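Local coordinates for protein predicted metal-dependent hydrolase of the TIM-barrel fold (PDB 2QPX) that binds two zinc ions at the mouth of a TIM barrel and is probably a hydrolase of the amidohydrolase family, its substrate unknown, at residues 172-186 with 200-212. Sequence-based numbering, arbitrary orientation. Where two conformers were deposited one is given.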
ATOM      1  N   TYR A 172      -0.538   2.549 -20.037  1.00 18.65           N
ATOM      2  CA  TYR A 172      -1.750   1.869 -20.546  1.00 21.21           C
ATOM      3  C   TYR A 172      -1.393   0.779 -21.604  1.00 22.57           C
ATOM      4  O   TYR A 172      -2.219  -0.117 -21.888  1.00 27.40           O
ATOM      5  CB  TYR A 172      -2.688   2.860 -21.246  1.00 27.41           C
ATOM      6  CG  TYR A 172      -3.451   3.862 -20.395  1.00 33.06           C
ATOM      7  CD1 TYR A 172      -4.519   3.480 -19.628  1.00 38.93           C
ATOM      8  CD2 TYR A 172      -3.150   5.208 -20.457  1.00 38.62           C
ATOM      9  CE1 TYR A 172      -5.261   4.406 -18.905  1.00 35.78           C
ATOM     10  CE2 TYR A 172      -3.878   6.150 -19.751  1.00 39.98           C
ATOM     11  CZ  TYR A 172      -4.923   5.752 -18.975  1.00 36.94           C
ATOM     12  OH  TYR A 172      -5.626   6.756 -18.294  1.00 42.85           O
ATOM     13  N   ARG A 173      -0.215   0.868 -22.214  1.00 20.49           N
ATOM     14  CA  ARG A 173       0.131   0.045 -23.373  1.00 20.16           C
ATOM     15  C   ARG A 173       1.111  -1.063 -22.993  1.00 21.28           C
ATOM     16  O   ARG A 173       0.932  -2.232 -23.387  1.00 24.59           O
ATOM     17  CB  ARG A 173       0.690   0.896 -24.510  1.00 22.59           C
ATOM     18  CG  ARG A 173      -0.252   2.010 -25.005  1.00 22.79           C
ATOM     19  CD  ARG A 173      -1.402   1.429 -25.718  1.00 25.03           C
ATOM     20  NE  ARG A 173      -2.429   2.408 -26.060  1.00 24.52           N
ATOM     21  CZ  ARG A 173      -2.429   3.186 -27.125  1.00 25.00           C
ATOM     22  NH1 ARG A 173      -1.421   3.200 -27.995  1.00 23.04           N
ATOM     23  NH2 ARG A 173      -3.477   3.978 -27.333  1.00 28.67           N
ATOM     24  N   VAL A 174       2.147  -0.683 -22.261  1.00 18.29           N
ATOM     25  CA  VAL A 174       3.311  -1.537 -21.998  1.00 16.84           C
ATOM     26  C   VAL A 174       3.833  -1.505 -20.568  1.00 15.25           C
ATOM     27  O   VAL A 174       4.732  -2.279 -20.210  1.00 18.92           O
ATOM     28  CB  VAL A 174       4.455  -1.192 -22.971  1.00 17.81           C
ATOM     29  CG1 VAL A 174       4.042  -1.493 -24.433  1.00 18.93           C
ATOM     30  CG2 VAL A 174       4.909   0.276 -22.842  1.00 16.96           C
ATOM     31  N   GLY A 175       3.329  -0.596 -19.743  1.00 16.79           N
ATOM     32  CA  GLY A 175       3.793  -0.480 -18.403  1.00 16.34           C
ATOM     33  C   GLY A 175       4.948   0.510 -18.293  1.00 16.38           C
ATOM     34  O   GLY A 175       5.358   1.140 -19.290  1.00 16.92           O
ATOM     35  N   LEU A 176       5.471   0.636 -17.079  1.00 16.50           N
ATOM     36  CA  LEU A 176       6.423   1.689 -16.746  1.00 16.54           C
ATOM     37  C   LEU A 176       7.847   1.222 -16.415  1.00 17.30           C
ATOM     38  O   LEU A 176       8.660   2.014 -15.945  1.00 17.93           O
ATOM     39  CB  LEU A 176       5.903   2.578 -15.605  1.00 17.02           C
ATOM     40  CG  LEU A 176       4.662   3.420 -15.926  1.00 16.46           C
ATOM     41  CD1 LEU A 176       4.199   4.115 -14.638  1.00 18.51           C
ATOM     42  CD2 LEU A 176       5.008   4.399 -17.049  1.00 17.90           C
ATOM     43  N   HIS A 177       8.162  -0.055 -16.695  1.00 17.35           N
ATOM     44  CA  HIS A 177       9.503  -0.557 -16.469  0.50 17.59           C
ATOM     45  C   HIS A 177      10.367  -0.187 -17.670  1.00 18.07           C
ATOM     46  O   HIS A 177      10.736  -1.033 -18.492  1.00 19.29           O
ATOM     47  CB  HIS A 177       9.455  -2.066 -16.226  0.50 17.01           C
ATOM     48  CG  HIS A 177      10.656  -2.600 -15.525  0.50 18.28           C
ATOM     49  ND1 HIS A 177      11.843  -1.902 -15.422  0.50 18.98           N
ATOM     50  CD2 HIS A 177      10.875  -3.811 -14.964  0.50 18.30           C
ATOM     51  CE1 HIS A 177      12.733  -2.656 -14.798  0.50 24.70           C
ATOM     52  NE2 HIS A 177      12.161  -3.807 -14.492  0.50 22.64           N
ATOM     53  N   LEU A 178      10.707   1.090 -17.772  1.00 17.51           N
ATOM     54  CA  LEU A 178      11.332   1.638 -18.951  1.00 18.27           C
ATOM     55  C   LEU A 178      12.820   1.258 -18.969  1.00 21.13           C
ATOM     56  O   LEU A 178      13.526   1.432 -17.977  1.00 25.82           O
ATOM     57  CB  LEU A 178      11.189   3.145 -18.968  1.00 20.56           C
ATOM     58  CG  LEU A 178       9.796   3.740 -18.802  1.00 18.79           C
ATOM     59  CD1 LEU A 178       9.869   5.262 -18.746  1.00 20.90           C
ATOM     60  CD2 LEU A 178       8.765   3.268 -19.857  1.00 22.26           C
ATOM     61  N   GLU A 179      13.276   0.685 -20.083  1.00 19.08           N
ATOM     62  CA  GLU A 179      14.680   0.320 -20.206  1.00 20.26           C
ATOM     63  C   GLU A 179      15.140   0.718 -21.598  1.00 17.45           C
ATOM     64  O   GLU A 179      14.366   0.662 -22.548  1.00 17.69           O
ATOM     65  CB  GLU A 179      14.870  -1.184 -19.972  1.00 21.59           C
ATOM     66  CG  GLU A 179      14.634  -1.643 -18.524  1.00 26.82           C
ATOM     67  CD  GLU A 179      14.983  -3.140 -18.271  1.00 35.05           C
ATOM     68  OE1 GLU A 179      14.280  -4.036 -18.787  1.00 43.76           O
ATOM     69  OE2 GLU A 179      15.975  -3.407 -17.541  1.00 47.31           O
ATOM     70  N   PRO A 180      16.418   1.060 -21.743  1.00 17.72           N
ATOM     71  CA  PRO A 180      16.929   1.401 -23.059  1.00 15.55           C
ATOM     72  C   PRO A 180      16.830   0.233 -24.034  1.00 16.13           C
ATOM     73  O   PRO A 180      16.949  -0.938 -23.665  1.00 18.30           O
ATOM     74  CB  PRO A 180      18.403   1.753 -22.819  1.00 19.49           C
ATOM     75  CG  PRO A 180      18.574   1.849 -21.364  1.00 23.08           C
ATOM     76  CD  PRO A 180      17.438   1.161 -20.686  1.00 20.56           C
ATOM     77  N   VAL A 181      16.606   0.602 -25.279  1.00 15.48           N
ATOM     78  CA  VAL A 181      16.408  -0.327 -26.398  1.00 16.14           C
ATOM     79  C   VAL A 181      17.276   0.079 -27.578  1.00 17.20           C
ATOM     80  O   VAL A 181      17.354   1.250 -27.980  1.00 17.41           O
ATOM     81  CB  VAL A 181      14.913  -0.282 -26.871  1.00 14.78           C
ATOM     82  CG1 VAL A 181      14.681  -1.158 -28.103  1.00 17.23           C
ATOM     83  CG2 VAL A 181      13.981  -0.683 -25.701  1.00 16.15           C
ATOM     84  N   ASN A 182      17.952  -0.901 -28.161  1.00 16.14           N
ATOM     85  CA  ASN A 182      18.741  -0.717 -29.363  0.50 15.83           C
ATOM     86  C   ASN A 182      17.856  -0.401 -30.569  1.00 16.73           C
ATOM     87  O   ASN A 182      16.729  -0.907 -30.651  1.00 17.39           O
ATOM     88  CB  ASN A 182      19.551  -2.007 -29.605  0.50 13.00           C
ATOM     89  CG  ASN A 182      20.658  -1.826 -30.606  0.50 12.97           C
ATOM     90  OD1 ASN A 182      20.456  -1.876 -31.810  0.50 14.00           O
ATOM     91  ND2 ASN A 182      21.875  -1.656 -30.088  0.50 16.28           N
ATOM     92  N   VAL A 183      18.359   0.370 -31.512  1.00 16.52           N
ATOM     93  CA  VAL A 183      17.634   0.683 -32.723  1.00 17.64           C
ATOM     94  C   VAL A 183      17.203  -0.600 -33.494  1.00 17.40           C
ATOM     95  O   VAL A 183      16.180  -0.598 -34.132  1.00 16.77           O
ATOM     96  CB  VAL A 183      18.432   1.662 -33.626  1.00 17.36           C
ATOM     97  CG1 VAL A 183      19.675   0.969 -34.268  1.00 18.33           C
ATOM     98  CG2 VAL A 183      17.557   2.247 -34.732  1.00 19.40           C
ATOM     99  N   ILE A 184      17.977  -1.678 -33.426  1.00 16.03           N
ATOM    100  CA  ILE A 184      17.615  -2.916 -34.116  1.00 16.48           C
ATOM    101  C   ILE A 184      16.242  -3.399 -33.617  1.00 15.47           C
ATOM    102  O   ILE A 184      15.344  -3.736 -34.412  1.00 17.47           O
ATOM    103  CB  ILE A 184      18.662  -4.018 -33.912  1.00 16.73           C
ATOM    104  CG1 ILE A 184      20.013  -3.604 -34.534  1.00 16.55           C
ATOM    105  CG2 ILE A 184      18.132  -5.351 -34.448  1.00 17.86           C
ATOM    106  CD1 ILE A 184      21.141  -4.523 -34.121  1.00 18.48           C
ATOM    107  N   GLU A 185      16.092  -3.464 -32.297  1.00 17.05           N
ATOM    108  CA  GLU A 185      14.855  -3.929 -31.681  1.00 16.12           C
ATOM    109  C   GLU A 185      13.707  -2.948 -31.879  1.00 16.09           C
ATOM    110  O   GLU A 185      12.553  -3.380 -32.038  1.00 17.46           O
ATOM    111  CB  GLU A 185      15.089  -4.220 -30.208  1.00 17.23           C
ATOM    112  CG  GLU A 185      15.701  -5.588 -29.962  1.00 22.26           C
ATOM    113  CD  GLU A 185      17.107  -5.733 -30.370  1.00 31.52           C
ATOM    114  OE1 GLU A 185      17.919  -4.920 -29.892  1.00 31.58           O
ATOM    115  OE2 GLU A 185      17.409  -6.699 -31.132  1.00 33.48           O
ATOM    116  N   ALA A 186      14.011  -1.665 -31.840  1.00 15.69           N
ATOM    117  CA  ALA A 186      12.999  -0.628 -32.085  1.00 15.07           C
ATOM    118  C   ALA A 186      12.448  -0.732 -33.498  1.00 15.20           C
ATOM    119  O   ALA A 186      11.222  -0.735 -33.703  1.00 16.14           O
ATOM    120  CB  ALA A 186      13.568   0.766 -31.821  1.00 14.98           C
ATOM    121  N   ARG A 200      -3.125   0.921 -33.120  1.00 22.09           N
ATOM    122  CA  ARG A 200      -2.694   1.128 -31.732  0.50 22.46           C
ATOM    123  C   ARG A 200      -1.216   0.757 -31.534  1.00 21.89           C
ATOM    124  O   ARG A 200      -0.826  -0.356 -31.853  1.00 21.48           O
ATOM    125  CB  ARG A 200      -3.570   0.228 -30.854  0.50 24.85           C
ATOM    126  CG  ARG A 200      -3.563   0.443 -29.362  0.50 28.73           C
ATOM    127  CD  ARG A 200      -4.707  -0.389 -28.714  0.50 31.08           C
ATOM    128  NE  ARG A 200      -4.230  -1.166 -27.575  0.50 33.43           N
ATOM    129  CZ  ARG A 200      -4.276  -0.782 -26.305  0.50 39.30           C
ATOM    130  NH1 ARG A 200      -4.807   0.385 -25.955  0.50 46.73           N
ATOM    131  NH2 ARG A 200      -3.778  -1.575 -25.369  0.50 41.77           N
ATOM    132  N   LEU A 201      -0.426   1.668 -30.978  1.00 19.66           N
ATOM    133  CA  LEU A 201       0.984   1.401 -30.649  1.00 17.51           C
ATOM    134  C   LEU A 201       1.063   0.631 -29.300  1.00 17.07           C
ATOM    135  O   LEU A 201       0.680   1.148 -28.258  1.00 18.01           O
ATOM    136  CB  LEU A 201       1.763   2.702 -30.560  1.00 17.50           C
ATOM    137  CG  LEU A 201       3.220   2.612 -30.135  1.00 15.62           C
ATOM    138  CD1 LEU A 201       4.002   1.597 -31.022  1.00 17.43           C
ATOM    139  CD2 LEU A 201       3.840   3.998 -30.117  1.00 18.49           C
ATOM    140  N   THR A 202       1.525  -0.610 -29.358  1.00 17.64           N
ATOM    141  CA  THR A 202       1.613  -1.512 -28.215  1.00 16.53           C
ATOM    142  C   THR A 202       2.987  -2.179 -28.067  1.00 16.37           C
ATOM    143  O   THR A 202       3.184  -2.970 -27.151  1.00 19.30           O
ATOM    144  CB  THR A 202       0.524  -2.608 -28.283  1.00 20.12           C
ATOM    145  OG1 THR A 202       0.749  -3.449 -29.430  1.00 22.61           O
ATOM    146  CG2 THR A 202      -0.898  -1.967 -28.310  1.00 22.11           C
ATOM    147  N   SER A 203       3.929  -1.835 -28.936  1.00 16.44           N
ATOM    148  CA  SER A 203       5.269  -2.456 -28.916  1.00 17.14           C
ATOM    149  C   SER A 203       6.137  -1.833 -27.795  1.00 16.02           C
ATOM    150  O   SER A 203       6.461  -0.641 -27.872  1.00 16.66           O
ATOM    151  CB  SER A 203       5.981  -2.167 -30.227  1.00 17.20           C
ATOM    152  OG  SER A 203       7.349  -2.574 -30.169  1.00 17.10           O
ATOM    153  N   LYS A 204       6.484  -2.624 -26.778  1.00 16.02           N
ATOM    154  CA  LYS A 204       7.347  -2.172 -25.703  1.00 15.30           C
ATOM    155  C   LYS A 204       8.735  -1.731 -26.213  1.00 15.27           C
ATOM    156  O   LYS A 204       9.216  -0.651 -25.837  1.00 15.34           O
ATOM    157  CB  LYS A 204       7.435  -3.186 -24.562  1.00 17.24           C
ATOM    158  CG  LYS A 204       8.297  -2.675 -23.417  1.00 18.03           C
ATOM    159  CD  LYS A 204       8.110  -3.490 -22.189  1.00 20.43           C
ATOM    160  CE  LYS A 204       9.197  -3.261 -21.139  1.00 20.50           C
ATOM    161  NZ  LYS A 204       9.323  -1.871 -20.642  1.00 21.65           N
ATOM    162  N   PRO A 205       9.397  -2.530 -27.074  1.00 16.41           N
ATOM    163  CA  PRO A 205      10.670  -2.048 -27.595  1.00 15.85           C
ATOM    164  C   PRO A 205      10.575  -0.690 -28.284  1.00 15.95           C
ATOM    165  O   PRO A 205      11.411   0.195 -28.050  1.00 15.82           O
ATOM    166  CB  PRO A 205      11.076  -3.150 -28.597  1.00 16.61           C
ATOM    167  CG  PRO A 205      10.321  -4.348 -28.200  1.00 21.59           C
ATOM    168  CD  PRO A 205       9.068  -3.886 -27.558  1.00 17.12           C
ATOM    169  N   LEU A 206       9.546  -0.485 -29.091  1.00 14.80           N
ATOM    170  CA  LEU A 206       9.432   0.794 -29.789  1.00 14.50           C
ATOM    171  C   LEU A 206       9.020   1.956 -28.868  1.00 14.69           C
ATOM    172  O   LEU A 206       9.581   3.040 -28.983  1.00 14.89           O
ATOM    173  CB  LEU A 206       8.506   0.670 -30.995  1.00 15.67           C
ATOM    174  CG  LEU A 206       8.406   1.901 -31.884  1.00 14.82           C
ATOM    175  CD1 LEU A 206       9.792   2.351 -32.415  1.00 16.95           C
ATOM    176  CD2 LEU A 206       7.382   1.662 -33.036  1.00 16.11           C
ATOM    177  N   ILE A 207       8.086   1.719 -27.963  1.00 14.60           N
ATOM    178  CA  ILE A 207       7.701   2.770 -27.000  1.00 13.88           C
ATOM    179  C   ILE A 207       8.893   3.168 -26.126  1.00 13.57           C
ATOM    180  O   ILE A 207       9.161   4.362 -25.932  1.00 14.75           O
ATOM    181  CB  ILE A 207       6.495   2.323 -26.123  1.00 14.00           C
ATOM    182  CG1 ILE A 207       5.210   2.345 -26.988  1.00 15.43           C
ATOM    183  CG2 ILE A 207       6.303   3.251 -24.926  1.00 14.99           C
ATOM    184  CD1 ILE A 207       3.951   1.710 -26.328  1.00 18.27           C
ATOM    185  N   ASP A 208       9.634   2.195 -25.606  1.00 13.18           N
ATOM    186  CA  ASP A 208      10.753   2.514 -24.718  1.00 13.47           C
ATOM    187  C   ASP A 208      11.849   3.230 -25.524  1.00 14.31           C
ATOM    188  O   ASP A 208      12.409   4.241 -25.035  1.00 14.45           O
ATOM    189  CB  ASP A 208      11.312   1.264 -24.023  1.00 14.79           C
ATOM    190  CG  ASP A 208      10.453   0.757 -22.875  1.00 17.90           C
ATOM    191  OD1 ASP A 208       9.347   1.290 -22.660  1.00 19.01           O
ATOM    192  OD2 ASP A 208      10.922  -0.202 -22.167  1.00 18.65           O
ATOM    193  N   TYR A 209      12.155   2.766 -26.749  1.00 13.75           N
ATOM    194  CA  TYR A 209      13.105   3.500 -27.611  1.00 14.31           C
ATOM    195  C   TYR A 209      12.651   4.970 -27.771  1.00 13.29           C
ATOM    196  O   TYR A 209      13.449   5.934 -27.628  1.00 15.46           O
ATOM    197  CB  TYR A 209      13.208   2.826 -29.000  1.00 14.57           C
ATOM    198  CG  TYR A 209      14.144   3.506 -29.937  1.00 16.14           C
ATOM    199  CD1 TYR A 209      13.742   4.559 -30.735  1.00 15.62           C
ATOM    200  CD2 TYR A 209      15.479   3.081 -30.028  1.00 15.01           C
ATOM    201  CE1 TYR A 209      14.643   5.166 -31.617  1.00 18.22           C
ATOM    202  CE2 TYR A 209      16.370   3.680 -30.855  1.00 17.61           C
ATOM    203  CZ  TYR A 209      15.970   4.722 -31.647  1.00 18.30           C
ATOM    204  OH  TYR A 209      16.869   5.340 -32.473  1.00 21.07           O
HETATM  205  N   MSE A 210      11.375   5.149 -28.133  1.00 13.54           N
HETATM  206  CA  MSE A 210      10.806   6.457 -28.352  0.50 14.09           C
HETATM  207  C   MSE A 210      11.007   7.332 -27.125  1.00 14.11           C
HETATM  208  O   MSE A 210      11.450   8.494 -27.230  1.00 15.77           O
HETATM  209  CB  MSE A 210       9.309   6.300 -28.600  0.50 14.83           C
HETATM  210  CG  MSE A 210       8.585   7.578 -28.858  0.50 13.73           C
HETATM  211 SE   MSE A 210       6.633   7.435 -28.724  0.40 16.74          SE
HETATM  212  CE  MSE A 210       6.381   7.478 -26.777  0.50 19.14           C
ATOM    213  N   LEU A 211      10.677   6.788 -25.945  1.00 13.27           N
ATOM    214  CA  LEU A 211      10.755   7.621 -24.734  1.00 13.73           C
ATOM    215  C   LEU A 211      12.191   8.049 -24.401  1.00 14.30           C
ATOM    216  O   LEU A 211      12.437   9.196 -23.985  1.00 14.92           O
ATOM    217  CB  LEU A 211      10.113   6.888 -23.563  1.00 13.59           C
ATOM    218  CG  LEU A 211       8.582   6.778 -23.655  1.00 12.96           C
ATOM    219  CD1 LEU A 211       8.073   5.744 -22.634  1.00 17.09           C
ATOM    220  CD2 LEU A 211       7.950   8.183 -23.511  1.00 16.06           C
ATOM    221  N   TYR A 212      13.150   7.141 -24.572  1.00 14.55           N
ATOM    222  CA  TYR A 212      14.548   7.500 -24.325  1.00 15.38           C
ATOM    223  C   TYR A 212      15.043   8.499 -25.352  1.00 14.89           C
ATOM    224  O   TYR A 212      15.767   9.427 -25.027  1.00 16.90           O
ATOM    225  CB  TYR A 212      15.455   6.252 -24.311  1.00 15.24           C
ATOM    226  CG  TYR A 212      15.485   5.553 -22.948  1.00 16.36           C
ATOM    227  CD1 TYR A 212      14.488   4.680 -22.561  1.00 16.08           C
ATOM    228  CD2 TYR A 212      16.512   5.802 -22.010  1.00 17.17           C
ATOM    229  CE1 TYR A 212      14.517   4.057 -21.326  1.00 16.64           C
ATOM    230  CE2 TYR A 212      16.521   5.190 -20.749  1.00 19.74           C
ATOM    231  CZ  TYR A 212      15.531   4.328 -20.415  1.00 18.60           C
ATOM    232  OH  TYR A 212      15.517   3.715 -19.179  1.00 21.05           O
TER
HETATM  233  O   HOH W   1       2.014  -4.417 -25.192  1.00 40.53           O
HETATM  234  O   HOH W   2       6.905  -2.190 -18.430  1.00 21.20           O
HETATM  235  O   HOH W   3       7.671   0.193 -20.845  1.00 23.91           O
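In this TIM-barrel protein, a probable metal-dependent hydrolase, the loop that leaves the short helix 170-173 wraps over the N-terminal turns of helix 204-221, where Lys-204 sends its ammonium group across to His-177 O (NZ to O 2.7 Å). The same nitrogen forms a salt bridge one turn on, reaching Asp-208 OD2 on its syn side at 2.8 Å. Glu-179 N gives that oxygen a second, nearly straight bond (165°), from above the carboxylate plane. A long lysine thus ties down a bend while a short aspartate accepts a backbone N-H, and a water joins Gly-175 O, Lys-204 NZ and Asp-208 OD1.

At the start of the loop, Arg-173 bends at chi2 (-70°) and brings NH1 to Leu-201 O at 2.9 Å, in its guanidinium plane. In one of its two deposited conformers, Arg-200 puts CG over a face of that guanidinium and NH1 3.1 Å from Arg-173 NE, two donors that do not bond; the salt bridge from Arg-173 to Glu-135 probably offsets part of their like charge. A leucine at Arg-173 would probably leave Leu-201 O without this donor and Glu-135 without its cationic mate.

Between Arg-173 and the lysine, branched Val-174 meets Ile-207 tip to tip (CG1 to CD1 3.7 Å). Small Ala-186 lets its CB sit over the Tyr-209 ring, 3.4 Å from CG, and Pro-180 packs over one face of the Tyr-212 ring, CA above its centre. Tyr-172 lies beside the zinc site; toward the barrel, Leu-178 and Leu-211 rest on Phe-227 of strand 225-229, while Leu-206 packs on helix 144-156 and Leu-201 on helix 130-138.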